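Local coordinates for Pbp related beta-lactamase (Pyrococcus abyssi, PDB 2QMI), which probably cleaves peptides as a serine hydrolase of the penicillin-binding protein and beta-lactamase family, working inside a self-compartmentalizing octamer, at residues Asp82-Phe87 / Glu97-His102; Arg93-Pro98 / Val151-Glu156; Pro402-Val407 / Lys414-Ser419. All coordinates share one frame; numbering follows the deposited sequence.

Contact 1 (Asp82-Phe87 / Glu97-His102); sequences DPVEKF and EPVTVH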
ATOM      1  N   ASP A  82      16.311  59.998   5.355  1.00 25.99           N
ATOM      2  CA  ASP A  82      16.602  59.950   3.918  1.00 27.01           C
ATOM      3  C   ASP A  82      15.903  58.813   3.171  1.00 27.18           C
ATOM      4  O   ASP A  82      15.813  57.689   3.667  1.00 27.52           O
ATOM      5  CB  ASP A  82      18.107  59.804   3.663  1.00 26.86           C
ATOM      6  CG  ASP A  82      18.879  61.064   3.958  1.00 27.43           C
ATOM      7  OD1 ASP A  82      18.356  62.167   3.686  1.00 28.11           O
ATOM      8  OD2 ASP A  82      20.022  60.948   4.444  1.00 27.69           O
ATOM      9  N   PRO A  83      15.420  59.091   1.950  1.00 27.20           N
ATOM     10  CA  PRO A  83      14.734  58.087   1.127  1.00 27.07           C
ATOM     11  C   PRO A  83      15.708  56.984   0.704  1.00 26.54           C
ATOM     12  O   PRO A  83      16.858  57.259   0.368  1.00 25.82           O
ATOM     13  CB  PRO A  83      14.245  58.895  -0.070  1.00 27.30           C
ATOM     14  CG  PRO A  83      14.105  60.302   0.494  1.00 28.17           C
ATOM     15  CD  PRO A  83      15.352  60.418   1.316  1.00 27.32           C
ATOM     16  N   VAL A  84      15.243  55.741   0.717  1.00 25.79           N
ATOM     17  CA  VAL A  84      16.080  54.610   0.333  1.00 25.17           C
ATOM     18  C   VAL A  84      16.581  54.747  -1.108  1.00 26.28           C
ATOM     19  O   VAL A  84      17.575  54.117  -1.487  1.00 25.59           O
ATOM     20  CB  VAL A  84      15.306  53.281   0.472  1.00 23.71           C
ATOM     21  CG1 VAL A  84      16.203  52.107   0.098  1.00 20.54           C
ATOM     22  CG2 VAL A  84      14.781  53.140   1.897  1.00 21.58           C
ATOM     23  N   GLU A  85      15.887  55.565  -1.902  1.00 27.12           N
ATOM     24  CA  GLU A  85      16.266  55.796  -3.300  1.00 28.30           C
ATOM     25  C   GLU A  85      17.579  56.586  -3.401  1.00 27.97           C
ATOM     26  O   GLU A  85      18.233  56.595  -4.445  1.00 27.60           O
ATOM     27  CB  GLU A  85      15.154  56.552  -4.052  1.00 28.72           C
ATOM     28  CG  GLU A  85      13.792  55.859  -4.052  1.00 30.26           C
ATOM     29  CD  GLU A  85      12.776  56.543  -4.966  1.00 31.51           C
ATOM     30  OE1 GLU A  85      12.830  57.796  -5.094  1.00 31.96           O
ATOM     31  OE2 GLU A  85      11.917  55.829  -5.545  1.00 30.69           O
ATOM     32  N   LYS A  86      17.970  57.254  -2.323  1.00 28.21           N
ATOM     33  CA  LYS A  86      19.219  58.009  -2.343  1.00 28.38           C
ATOM     34  C   LYS A  86      20.441  57.087  -2.350  1.00 27.92           C
ATOM     35  O   LYS A  86      21.533  57.502  -2.734  1.00 28.52           O
ATOM     36  CB  LYS A  86      19.303  58.939  -1.132  1.00 29.06           C
ATOM     37  CG  LYS A  86      20.732  59.330  -0.776  1.00 30.17           C
ATOM     38  CD  LYS A  86      20.805  60.349   0.355  1.00 32.36           C
ATOM     39  CE  LYS A  86      20.484  61.743  -0.149  1.00 33.69           C
ATOM     40  NZ  LYS A  86      20.904  62.773   0.842  1.00 35.28           N
ATOM     41  N   PHE A  87      20.253  55.837  -1.939  1.00 27.44           N
ATOM     42  CA  PHE A  87      21.360  54.879  -1.859  1.00 26.20           C
ATOM     43  C   PHE A  87      21.163  53.614  -2.690  1.00 26.61           C
ATOM     44  O   PHE A  87      22.132  52.915  -3.004  1.00 26.68           O
ATOM     45  CB  PHE A  87      21.562  54.461  -0.402  1.00 25.13           C
ATOM     46  CG  PHE A  87      21.548  55.606   0.565  1.00 24.85           C
ATOM     47  CD1 PHE A  87      22.684  56.379   0.767  1.00 25.13           C
ATOM     48  CD2 PHE A  87      20.385  55.929   1.255  1.00 25.90           C
ATOM     49  CE1 PHE A  87      22.667  57.459   1.643  1.00 24.49           C
ATOM     50  CE2 PHE A  87      20.355  57.015   2.136  1.00 25.89           C
ATOM     51  CZ  PHE A  87      21.500  57.780   2.328  1.00 25.10           C
ATOM     52  N   GLU A  97       4.589  58.614  -1.476  1.00 27.40           N
ATOM     53  CA  GLU A  97       5.393  58.951  -0.300  1.00 26.63           C
ATOM     54  C   GLU A  97       6.636  58.059  -0.191  1.00 26.13           C
ATOM     55  O   GLU A  97       6.547  56.835  -0.290  1.00 25.49           O
ATOM     56  CB  GLU A  97       4.550  58.814   0.976  1.00 28.21           C
ATOM     57  CG  GLU A  97       3.496  59.901   1.184  1.00 29.19           C
ATOM     58  CD  GLU A  97       4.112  61.294   1.274  1.00 29.98           C
ATOM     59  OE1 GLU A  97       5.219  61.411   1.846  1.00 30.76           O
ATOM     60  OE2 GLU A  97       3.486  62.266   0.782  1.00 29.78           O
ATOM     61  N   PRO A  98       7.814  58.668   0.028  1.00 25.32           N
ATOM     62  CA  PRO A  98       9.096  57.962   0.154  1.00 24.17           C
ATOM     63  C   PRO A  98       9.327  57.086   1.392  1.00 24.54           C
ATOM     64  O   PRO A  98       8.943  57.437   2.508  1.00 24.14           O
ATOM     65  CB  PRO A  98      10.115  59.095   0.075  1.00 24.47           C
ATOM     66  CG  PRO A  98       9.376  60.241   0.713  1.00 23.88           C
ATOM     67  CD  PRO A  98       8.024  60.126   0.054  1.00 23.83           C
ATOM     68  N   VAL A  99       9.971  55.941   1.174  1.00 24.03           N
ATOM     69  CA  VAL A  99      10.316  55.026   2.258  1.00 23.61           C
ATOM     70  C   VAL A  99      11.686  55.492   2.753  1.00 23.05           C
ATOM     71  O   VAL A  99      12.612  55.662   1.955  1.00 23.19           O
ATOM     72  CB  VAL A  99      10.430  53.561   1.759  1.00 23.84           C
ATOM     73  CG1 VAL A  99      11.041  52.691   2.844  1.00 24.32           C
ATOM     74  CG2 VAL A  99       9.060  53.029   1.363  1.00 21.67           C
ATOM     75  N   THR A 100      11.818  55.702   4.061  1.00 23.42           N
ATOM     76  CA  THR A 100      13.080  56.178   4.633  1.00 21.93           C
ATOM     77  C   THR A 100      13.852  55.095   5.379  1.00 22.72           C
ATOM     78  O   THR A 100      13.319  54.014   5.648  1.00 23.53           O
ATOM     79  CB  THR A 100      12.839  57.319   5.624  1.00 20.65           C
ATOM     80  OG1 THR A 100      12.142  56.807   6.763  1.00 22.15           O
ATOM     81  CG2 THR A 100      12.017  58.429   4.979  1.00 17.81           C
ATOM     82  N   VAL A 101      15.103  55.399   5.723  1.00 22.28           N
ATOM     83  CA  VAL A 101      15.955  54.464   6.458  1.00 23.36           C
ATOM     84  C   VAL A 101      15.272  54.092   7.776  1.00 23.88           C
ATOM     85  O   VAL A 101      15.430  52.983   8.289  1.00 23.38           O
ATOM     86  CB  VAL A 101      17.335  55.089   6.785  1.00 24.86           C
ATOM     87  CG1 VAL A 101      18.195  54.082   7.541  1.00 24.86           C
ATOM     88  CG2 VAL A 101      18.030  55.523   5.502  1.00 25.51           C
ATOM     89  N   HIS A 102      14.515  55.043   8.313  1.00 22.54           N
ATOM     90  CA  HIS A 102      13.785  54.857   9.554  1.00 22.83           C
ATOM     91  C   HIS A 102      12.674  53.841   9.341  1.00 22.60           C
ATOM     92  O   HIS A 102      12.475  52.953  10.168  1.00 23.01           O
ATOM     93  CB  HIS A 102      13.178  56.187  10.011  1.00 22.80           C
ATOM     94  CG  HIS A 102      12.238  56.057  11.166  1.00 22.48           C
ATOM     95  ND1 HIS A 102      12.667  55.784  12.447  1.00 22.23           N
ATOM     96  CD2 HIS A 102      10.888  56.145  11.230  1.00 22.42           C
ATOM     97  CE1 HIS A 102      11.620  55.711  13.250  1.00 22.32           C
ATOM     98  NE2 HIS A 102      10.529  55.926  12.537  1.00 22.30           N
TER
HETATM   99  O   HOH W   1      12.798  55.763  -0.738  1.00 22.06           O
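The carbonyl oxygen of Val-99 is gripped from several directions. Val-84 N donates to Val-99 O at 2.9 Å, almost in line with the C=O bond. A water also donates to Val-99 O, at 2.7 Å, and takes a weak bond from Glu-85 N. Pro-83 adds a CA-H...O contact, with its CA 3.3 Å from Val-99 O. The gamma carbons of Val-84 are set by chi1 -179°: CG1 lies anti to the backbone N, while CG2 sits beside that N and rests 3.3 Å from Val-99 O. The same CG2 meets Val-99 CG1 at 3.9 Å, with the two valine side chains lying alongside each other.

On the other segment, Asp-82 O accepts from Val-101 N at 3.2 Å, a bond bent to 142° at the hydrogen, and receives a CA-H...O contact from Thr-100 CA. Together these bonds make a single beta bridge, Pro-83 with Thr-100, in the beta-lactamase-like part of the chain. It ties the loop that follows helix 61-74 to the start of helix 101-105. Thr-100 is the N-cap of that short helix. Its OG1 lies between the backbone N and the carbonyl carbon (chi1 67°), where it accepts a weak bond from His-102 N and a hydrogen bond from His-103 N.

Apolar contacts flank the bridge. Pro-83 CB lies 4.1 Å from Pro-98 CB, the two rings side by side. Val-101 CG2 approaches Phe-87 CE2 obliquely at 4.4 Å, and Lys-86 CG sits over the centre of one face of that phenyl ring. Helix 162-176 closes in through Leu-168 on Val-101 and Ile-171 on Phe-87. Asp-82 CB is directed away from the other segment, and OD2 accepts from Ser-79 N.

Contact 2 (Arg93-Pro98 / Val151-Glu156); sequences RPFGEP and VAKPGE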
ATOM      1  N   ARG A  93       8.543  54.366  -3.388  1.00 23.80           N
ATOM      2  CA  ARG A  93       7.801  55.589  -3.106  1.00 24.72           C
ATOM      3  C   ARG A  93       6.325  55.259  -3.300  1.00 25.52           C
ATOM      4  O   ARG A  93       5.621  55.921  -4.063  1.00 27.24           O
ATOM      5  CB  ARG A  93       8.237  56.701  -4.078  1.00 25.49           C
ATOM      6  CG  ARG A  93       7.797  58.114  -3.684  1.00 27.76           C
ATOM      7  CD  ARG A  93       8.115  59.155  -4.770  1.00 28.66           C
ATOM      8  NE  ARG A  93       9.548  59.317  -5.020  1.00 30.05           N
ATOM      9  CZ  ARG A  93      10.393  59.931  -4.197  1.00 30.58           C
ATOM     10  NH1 ARG A  93       9.963  60.457  -3.060  1.00 30.92           N
ATOM     11  NH2 ARG A  93      11.677  60.012  -4.507  1.00 31.24           N
ATOM     12  N   PRO A  94       5.829  54.227  -2.600  1.00 26.17           N
ATOM     13  CA  PRO A  94       4.422  53.833  -2.732  1.00 26.72           C
ATOM     14  C   PRO A  94       3.444  54.947  -2.368  1.00 26.97           C
ATOM     15  O   PRO A  94       3.655  55.678  -1.405  1.00 27.68           O
ATOM     16  CB  PRO A  94       4.319  52.635  -1.794  1.00 26.72           C
ATOM     17  CG  PRO A  94       5.276  53.015  -0.694  1.00 27.11           C
ATOM     18  CD  PRO A  94       6.470  53.506  -1.487  1.00 25.70           C
ATOM     19  N   PHE A  95       2.374  55.071  -3.143  1.00 27.36           N
ATOM     20  CA  PHE A  95       1.372  56.101  -2.887  1.00 28.77           C
ATOM     21  C   PHE A  95       2.013  57.485  -2.845  1.00 28.65           C
ATOM     22  O   PHE A  95       1.599  58.351  -2.076  1.00 29.81           O
ATOM     23  CB  PHE A  95       0.647  55.812  -1.565  1.00 28.46           C
ATOM     24  CG  PHE A  95       0.002  54.457  -1.519  1.00 26.89           C
ATOM     25  CD1 PHE A  95      -1.058  54.146  -2.373  1.00 26.40           C
ATOM     26  CD2 PHE A  95       0.479  53.475  -0.652  1.00 26.59           C
ATOM     27  CE1 PHE A  95      -1.636  52.871  -2.368  1.00 26.75           C
ATOM     28  CE2 PHE A  95      -0.090  52.191  -0.635  1.00 26.18           C
ATOM     29  CZ  PHE A  95      -1.150  51.888  -1.497  1.00 26.34           C
ATOM     30  N   GLY A  96       3.040  57.675  -3.667  1.00 28.34           N
ATOM     31  CA  GLY A  96       3.717  58.956  -3.734  1.00 28.72           C
ATOM     32  C   GLY A  96       4.580  59.386  -2.558  1.00 28.38           C
ATOM     33  O   GLY A  96       5.231  60.426  -2.637  1.00 28.65           O
ATOM     34  N   GLU A  97       4.589  58.614  -1.476  1.00 27.40           N
ATOM     35  CA  GLU A  97       5.393  58.951  -0.300  1.00 26.63           C
ATOM     36  C   GLU A  97       6.636  58.059  -0.191  1.00 26.13           C
ATOM     37  O   GLU A  97       6.547  56.835  -0.290  1.00 25.49           O
ATOM     38  CB  GLU A  97       4.550  58.814   0.976  1.00 28.21           C
ATOM     39  CG  GLU A  97       3.496  59.901   1.184  1.00 29.19           C
ATOM     40  CD  GLU A  97       4.112  61.294   1.274  1.00 29.98           C
ATOM     41  OE1 GLU A  97       5.219  61.411   1.846  1.00 30.76           O
ATOM     42  OE2 GLU A  97       3.486  62.266   0.782  1.00 29.78           O
ATOM     43  N   PRO A  98       7.814  58.668   0.028  1.00 25.32           N
ATOM     44  CA  PRO A  98       9.096  57.962   0.154  1.00 24.17           C
ATOM     45  C   PRO A  98       9.327  57.086   1.392  1.00 24.54           C
ATOM     46  O   PRO A  98       8.943  57.437   2.508  1.00 24.14           O
ATOM     47  CB  PRO A  98      10.115  59.095   0.075  1.00 24.47           C
ATOM     48  CG  PRO A  98       9.376  60.241   0.713  1.00 23.88           C
ATOM     49  CD  PRO A  98       8.024  60.126   0.054  1.00 23.83           C
ATOM     50  N   VAL A 151       0.699  48.191   0.876  1.00 24.89           N
ATOM     51  CA  VAL A 151      -0.725  48.226   1.188  1.00 25.18           C
ATOM     52  C   VAL A 151      -1.081  49.458   2.020  1.00 25.82           C
ATOM     53  O   VAL A 151      -2.246  49.841   2.102  1.00 26.72           O
ATOM     54  CB  VAL A 151      -1.152  46.968   1.951  1.00 25.43           C
ATOM     55  CG1 VAL A 151      -0.931  45.746   1.082  1.00 25.04           C
ATOM     56  CG2 VAL A 151      -0.356  46.851   3.249  1.00 25.94           C
ATOM     57  N   ALA A 152      -0.073  50.077   2.633  1.00 25.20           N
ATOM     58  CA  ALA A 152      -0.291  51.281   3.433  1.00 24.67           C
ATOM     59  C   ALA A 152       0.855  52.260   3.175  1.00 25.63           C
ATOM     60  O   ALA A 152       1.878  51.883   2.604  1.00 24.88           O
ATOM     61  CB  ALA A 152      -0.360  50.924   4.926  1.00 23.08           C
ATOM     62  N   LYS A 153       0.679  53.515   3.589  1.00 26.98           N
ATOM     63  CA  LYS A 153       1.719  54.527   3.416  1.00 26.83           C
ATOM     64  C   LYS A 153       2.832  54.252   4.412  1.00 26.03           C
ATOM     65  O   LYS A 153       2.594  53.680   5.469  1.00 25.82           O
ATOM     66  CB  LYS A 153       1.173  55.937   3.679  1.00 28.26           C
ATOM     67  CG  LYS A 153       0.207  56.450   2.628  1.00 30.02           C
ATOM     68  CD  LYS A 153      -0.340  57.822   2.990  1.00 31.87           C
ATOM     69  CE  LYS A 153      -1.434  58.243   2.012  1.00 32.64           C
ATOM     70  NZ  LYS A 153      -2.117  59.511   2.430  1.00 34.22           N
ATOM     71  N   PRO A 154       4.067  54.657   4.082  1.00 26.68           N
ATOM     72  CA  PRO A 154       5.208  54.447   4.973  1.00 26.39           C
ATOM     73  C   PRO A 154       4.938  54.969   6.387  1.00 26.71           C
ATOM     74  O   PRO A 154       4.457  56.091   6.564  1.00 27.31           O
ATOM     75  CB  PRO A 154       6.320  55.233   4.284  1.00 25.96           C
ATOM     76  CG  PRO A 154       5.999  55.043   2.835  1.00 26.13           C
ATOM     77  CD  PRO A 154       4.501  55.256   2.806  1.00 26.15           C
ATOM     78  N   GLY A 155       5.237  54.147   7.387  1.00 26.37           N
ATOM     79  CA  GLY A 155       5.047  54.561   8.762  1.00 25.48           C
ATOM     80  C   GLY A 155       3.682  54.363   9.385  1.00 25.52           C
ATOM     81  O   GLY A 155       3.506  54.659  10.563  1.00 26.07           O
ATOM     82  N   GLU A 156       2.713  53.870   8.624  1.00 26.39           N
ATOM     83  CA  GLU A 156       1.382  53.654   9.179  1.00 27.56           C
ATOM     84  C   GLU A 156       1.196  52.265   9.792  1.00 27.86           C
ATOM     85  O   GLU A 156       0.450  52.119  10.760  1.00 28.40           O
ATOM     86  CB  GLU A 156       0.302  53.900   8.109  1.00 28.99           C
ATOM     87  CG  GLU A 156       0.354  55.303   7.480  1.00 32.48           C
ATOM     88  CD  GLU A 156      -0.875  55.644   6.638  1.00 34.22           C
ATOM     89  OE1 GLU A 156      -1.395  54.745   5.942  1.00 34.88           O
ATOM     90  OE2 GLU A 156      -1.314  56.821   6.665  1.00 35.69           O
TER
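Pro-154 pushes the CG corner of its ring into the bend formed by residues 94-98. That CG stands 3.6 Å from Glu-97 O and 3.8 Å from Pro-98 O, so much of what it meets is backbone oxygen. Pro-94 CG comes to 4.1 Å from the same Pro-154 CG, the two rings crossing obliquely, and Pro-154 CD packs on Glu-97 CB at 4.0 Å.

Alongside, Phe-95 reaches across with one edge of its ring. CE2 lies 3.8 Å from Ala-152 O, which sits near the ring plane. The chi1 of -57° puts the phenyl CG beside the backbone N, anti to the carbonyl carbon. Phe-95 CB separately touches Lys-153 CG at 4.3 Å. No hydrogen bond crosses between the segments. Glu-97 and Lys-153 carry opposite charges, but their charged ends do not meet.

Each side is shaped by its own internal bonds. Glu-97 N donates to Pro-94 O at 3.1 Å, closing a turn with Phe-95 and Gly-96 inside it. In segment 151-156, Glu-156 N donates to Lys-153 O at 3.2 Å, while Glu-156 OE1 takes a weak bond from Lys-153 N. Outside the two segments, Glu-147 OE1 accepts from Arg-93 N. Further out, Val-151 packs on Arg-443 of a second subunit.

The presenting element is a type II beta turn from Lys-153 to Glu-156, with proline and glycine in its two central positions. The positive phi of Gly-155 (86°) belongs to this turn, which precedes the probable Y-x-N motif of the penicillin-binding protein family.

Contact 3 (Pro402-Val407 / Lys414-Ser419); sequences PLFPEV and KCYTLS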
ATOM      1  N   PRO A 402     -12.452  22.810  16.617  1.00 29.43           N
ATOM      2  CA  PRO A 402     -11.369  23.668  17.109  1.00 27.92           C
ATOM      3  C   PRO A 402     -11.836  24.429  18.347  1.00 26.67           C
ATOM      4  O   PRO A 402     -12.846  25.128  18.295  1.00 27.59           O
ATOM      5  CB  PRO A 402     -11.111  24.601  15.933  1.00 28.59           C
ATOM      6  CG  PRO A 402     -12.502  24.824  15.412  1.00 29.74           C
ATOM      7  CD  PRO A 402     -13.108  23.422  15.442  1.00 28.84           C
ATOM      8  N   LEU A 403     -11.111  24.290  19.455  1.00 25.88           N
ATOM      9  CA  LEU A 403     -11.475  24.978  20.697  1.00 25.34           C
ATOM     10  C   LEU A 403     -10.451  26.027  21.139  1.00 25.25           C
ATOM     11  O   LEU A 403      -9.247  25.756  21.210  1.00 24.67           O
ATOM     12  CB  LEU A 403     -11.666  23.964  21.828  1.00 25.17           C
ATOM     13  CG  LEU A 403     -12.743  22.887  21.671  1.00 25.87           C
ATOM     14  CD1 LEU A 403     -12.744  22.020  22.921  1.00 27.13           C
ATOM     15  CD2 LEU A 403     -14.113  23.520  21.466  1.00 25.36           C
ATOM     16  N   PHE A 404     -10.941  27.222  21.449  1.00 24.42           N
ATOM     17  CA  PHE A 404     -10.087  28.321  21.883  1.00 24.55           C
ATOM     18  C   PHE A 404     -10.217  28.564  23.380  1.00 24.64           C
ATOM     19  O   PHE A 404     -11.293  28.909  23.862  1.00 25.64           O
ATOM     20  CB  PHE A 404     -10.473  29.606  21.145  1.00 25.59           C
ATOM     21  CG  PHE A 404     -10.022  29.655  19.710  1.00 26.04           C
ATOM     22  CD1 PHE A 404      -9.806  28.487  18.987  1.00 26.79           C
ATOM     23  CD2 PHE A 404      -9.853  30.879  19.074  1.00 26.29           C
ATOM     24  CE1 PHE A 404      -9.429  28.536  17.647  1.00 27.13           C
ATOM     25  CE2 PHE A 404      -9.477  30.944  17.737  1.00 26.90           C
ATOM     26  CZ  PHE A 404      -9.265  29.770  17.020  1.00 27.38           C
ATOM     27  N   PRO A 405      -9.123  28.390  24.139  1.00 25.26           N
ATOM     28  CA  PRO A 405      -9.192  28.616  25.584  1.00 26.59           C
ATOM     29  C   PRO A 405      -9.493  30.077  25.888  1.00 28.18           C
ATOM     30  O   PRO A 405      -8.796  30.968  25.409  1.00 29.82           O
ATOM     31  CB  PRO A 405      -7.803  28.198  26.062  1.00 25.29           C
ATOM     32  CG  PRO A 405      -7.426  27.133  25.096  1.00 24.47           C
ATOM     33  CD  PRO A 405      -7.847  27.745  23.781  1.00 25.10           C
ATOM     34  N   GLU A 406     -10.539  30.315  26.677  1.00 30.27           N
ATOM     35  CA  GLU A 406     -10.945  31.665  27.050  1.00 29.99           C
ATOM     36  C   GLU A 406     -10.675  31.843  28.529  1.00 30.17           C
ATOM     37  O   GLU A 406     -10.649  32.966  29.029  1.00 30.46           O
ATOM     38  CB  GLU A 406     -12.438  31.870  26.782  1.00 31.95           C
ATOM     39  CG  GLU A 406     -12.996  33.221  27.230  1.00 33.70           C
ATOM     40  CD  GLU A 406     -14.525  33.220  27.328  1.00 35.63           C
ATOM     41  OE1 GLU A 406     -15.201  33.115  26.276  1.00 37.13           O
ATOM     42  OE2 GLU A 406     -15.059  33.316  28.462  1.00 36.73           O
ATOM     43  N   VAL A 407     -10.485  30.728  29.230  1.00 29.74           N
ATOM     44  CA  VAL A 407     -10.214  30.766  30.663  1.00 29.39           C
ATOM     45  C   VAL A 407      -9.353  29.579  31.098  1.00 29.68           C
ATOM     46  O   VAL A 407      -9.759  28.417  30.953  1.00 29.25           O
ATOM     47  CB  VAL A 407     -11.535  30.759  31.487  1.00 29.18           C
ATOM     48  CG1 VAL A 407     -11.222  30.824  32.985  1.00 27.46           C
ATOM     49  CG2 VAL A 407     -12.410  31.946  31.092  1.00 28.86           C
ATOM     50  N   LYS A 414     -11.857  26.683  30.314  1.00 27.90           N
ATOM     51  CA  LYS A 414     -13.087  26.946  29.579  1.00 27.68           C
ATOM     52  C   LYS A 414     -12.706  27.324  28.152  1.00 29.01           C
ATOM     53  O   LYS A 414     -11.908  28.236  27.942  1.00 30.42           O
ATOM     54  CB  LYS A 414     -13.872  28.081  30.238  1.00 29.29           C
ATOM     55  CG  LYS A 414     -15.205  28.375  29.577  1.00 30.42           C
ATOM     56  CD  LYS A 414     -16.045  29.344  30.401  1.00 32.24           C
ATOM     57  CE  LYS A 414     -17.439  29.506  29.813  1.00 33.07           C
ATOM     58  NZ  LYS A 414     -18.304  30.404  30.635  1.00 33.72           N
ATOM     59  N   CYS A 415     -13.252  26.607  27.176  1.00 28.85           N
ATOM     60  CA  CYS A 415     -12.955  26.876  25.775  1.00 29.76           C
ATOM     61  C   CYS A 415     -14.237  27.177  25.029  1.00 29.65           C
ATOM     62  O   CYS A 415     -15.334  27.003  25.564  1.00 29.71           O
ATOM     63  CB  CYS A 415     -12.294  25.668  25.110  1.00 29.14           C
ATOM     64  SG  CYS A 415     -10.822  25.085  25.924  1.00 29.94           S
ATOM     65  N   TYR A 416     -14.093  27.619  23.787  1.00 29.14           N
ATOM     66  CA  TYR A 416     -15.248  27.927  22.959  1.00 29.32           C
ATOM     67  C   TYR A 416     -14.873  27.698  21.515  1.00 29.51           C
ATOM     68  O   TYR A 416     -13.699  27.783  21.143  1.00 29.42           O
ATOM     69  CB  TYR A 416     -15.681  29.383  23.155  1.00 30.16           C
ATOM     70  CG  TYR A 416     -14.732  30.404  22.566  1.00 31.11           C
ATOM     71  CD1 TYR A 416     -14.801  30.753  21.215  1.00 31.25           C
ATOM     72  CD2 TYR A 416     -13.760  31.020  23.357  1.00 32.47           C
ATOM     73  CE1 TYR A 416     -13.932  31.693  20.665  1.00 32.16           C
ATOM     74  CE2 TYR A 416     -12.878  31.968  22.814  1.00 33.36           C
ATOM     75  CZ  TYR A 416     -12.975  32.296  21.465  1.00 33.27           C
ATOM     76  OH  TYR A 416     -12.119  33.231  20.918  1.00 33.93           O
ATOM     77  N   THR A 417     -15.876  27.398  20.703  1.00 29.73           N
ATOM     78  CA  THR A 417     -15.662  27.174  19.290  1.00 29.72           C
ATOM     79  C   THR A 417     -16.712  27.983  18.554  1.00 31.62           C
ATOM     80  O   THR A 417     -17.352  28.852  19.151  1.00 31.50           O
ATOM     81  CB  THR A 417     -15.815  25.706  18.931  1.00 29.63           C
ATOM     82  OG1 THR A 417     -15.467  25.522  17.553  1.00 28.66           O
ATOM     83  CG2 THR A 417     -17.250  25.247  19.176  1.00 28.52           C
ATOM     84  N   LEU A 418     -16.900  27.700  17.269  1.00 33.45           N
ATOM     85  CA  LEU A 418     -17.880  28.436  16.480  1.00 34.75           C
ATOM     86  C   LEU A 418     -19.143  27.624  16.226  1.00 36.22           C
ATOM     87  O   LEU A 418     -19.079  26.466  15.799  1.00 36.30           O
ATOM     88  CB  LEU A 418     -17.263  28.876  15.152  1.00 34.22           C
ATOM     89  CG  LEU A 418     -17.631  30.307  14.733  1.00 34.01           C
ATOM     90  CD1 LEU A 418     -19.136  30.395  14.489  1.00 34.40           C
ATOM     91  CD2 LEU A 418     -17.194  31.306  15.814  1.00 32.68           C
ATOM     92  N   SER A 419     -20.290  28.249  16.496  1.00 37.73           N
ATOM     93  CA  SER A 419     -21.603  27.622  16.327  1.00 38.61           C
ATOM     94  C   SER A 419     -22.521  28.571  15.572  1.00 39.16           C
ATOM     95  O   SER A 419     -22.926  29.602  16.115  1.00 39.31           O
ATOM     96  CB  SER A 419     -22.244  27.355  17.685  1.00 40.05           C
ATOM     97  OG  SER A 419     -22.715  28.579  18.254  1.00 39.97           O
TER
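Lys-414 O accepts two backbone donors from consecutive residues, the mark of a classic beta bulge. Glu-406 N reaches it at 2.8 Å, and Val-407 N at 3.1 Å, in the carbonyl plane on a lone pair. The bulge shifts by one residue the pairing of a beta hairpin, strands 400-408 and 412-419, in the eight-stranded antiparallel barrel of the octamerisation domain.

Before the bulge the register is regular. Phe-404 and Tyr-416 form a hydrogen-bonded pair, with Phe-404 N donating to Tyr-416 O at 2.8 Å in a nearly straight bond (174° at the hydrogen). Pro-405 faces Cys-415 as a non-hydrogen-bonded pair, where its lack of an N-H costs the pairing nothing. Beyond that, Thr-417 turns OG1 anti to its backbone N (chi1 -174°) and donates the hydroxyl to Pro-402 O at 2.8 Å, a side-chain bond added to the backbone pairing. Leu-403 CB meets Cys-415 CB at 3.8 Å, and Pro-405 CG lies 4.1 Å from Cys-415 SG.

Phe-404 and Tyr-416 both reach a second subunit. Each Tyr-416 OH hydrogen-bonds the Tyr-416 OH of that other subunit, and Phe-404 stacks on Phe-404 of the same neighbour. Within one chain the two aromatic planes stand oblique, at 56°, and the closer grip is a CH-pi contact: Phe-404 CB lies over one face of the Tyr-416 ring, 3.9 Å from its centroid. At the rim of that ring, near its plane, Glu-406 CB meets Tyr-416 CD2 at 3.8 Å.

Contacts 1 and 2 are neighbours in the beta-lactamase-like part, their centres about 11 Å apart. They share Glu-97 and Pro-98, and Val-99 of contact 1 packs on both Pro-94 and Pro-154 of contact 2. The salt bridge between Glu-85 and Arg-93 ties them as well. Contact 1 is partly buried and held by backbone bonds; contact 2 lies at the surface, has no hydrogen bond across it and relies on packing, mainly of Pro-154 and Phe-95. Contact 3 stands apart in the octamerisation domain, its nearest atoms about 23 Å from those of contact 2. Largely buried, it combines antiparallel strand pairing, broken by a bulge, with aromatic side chains that also meet a second subunit.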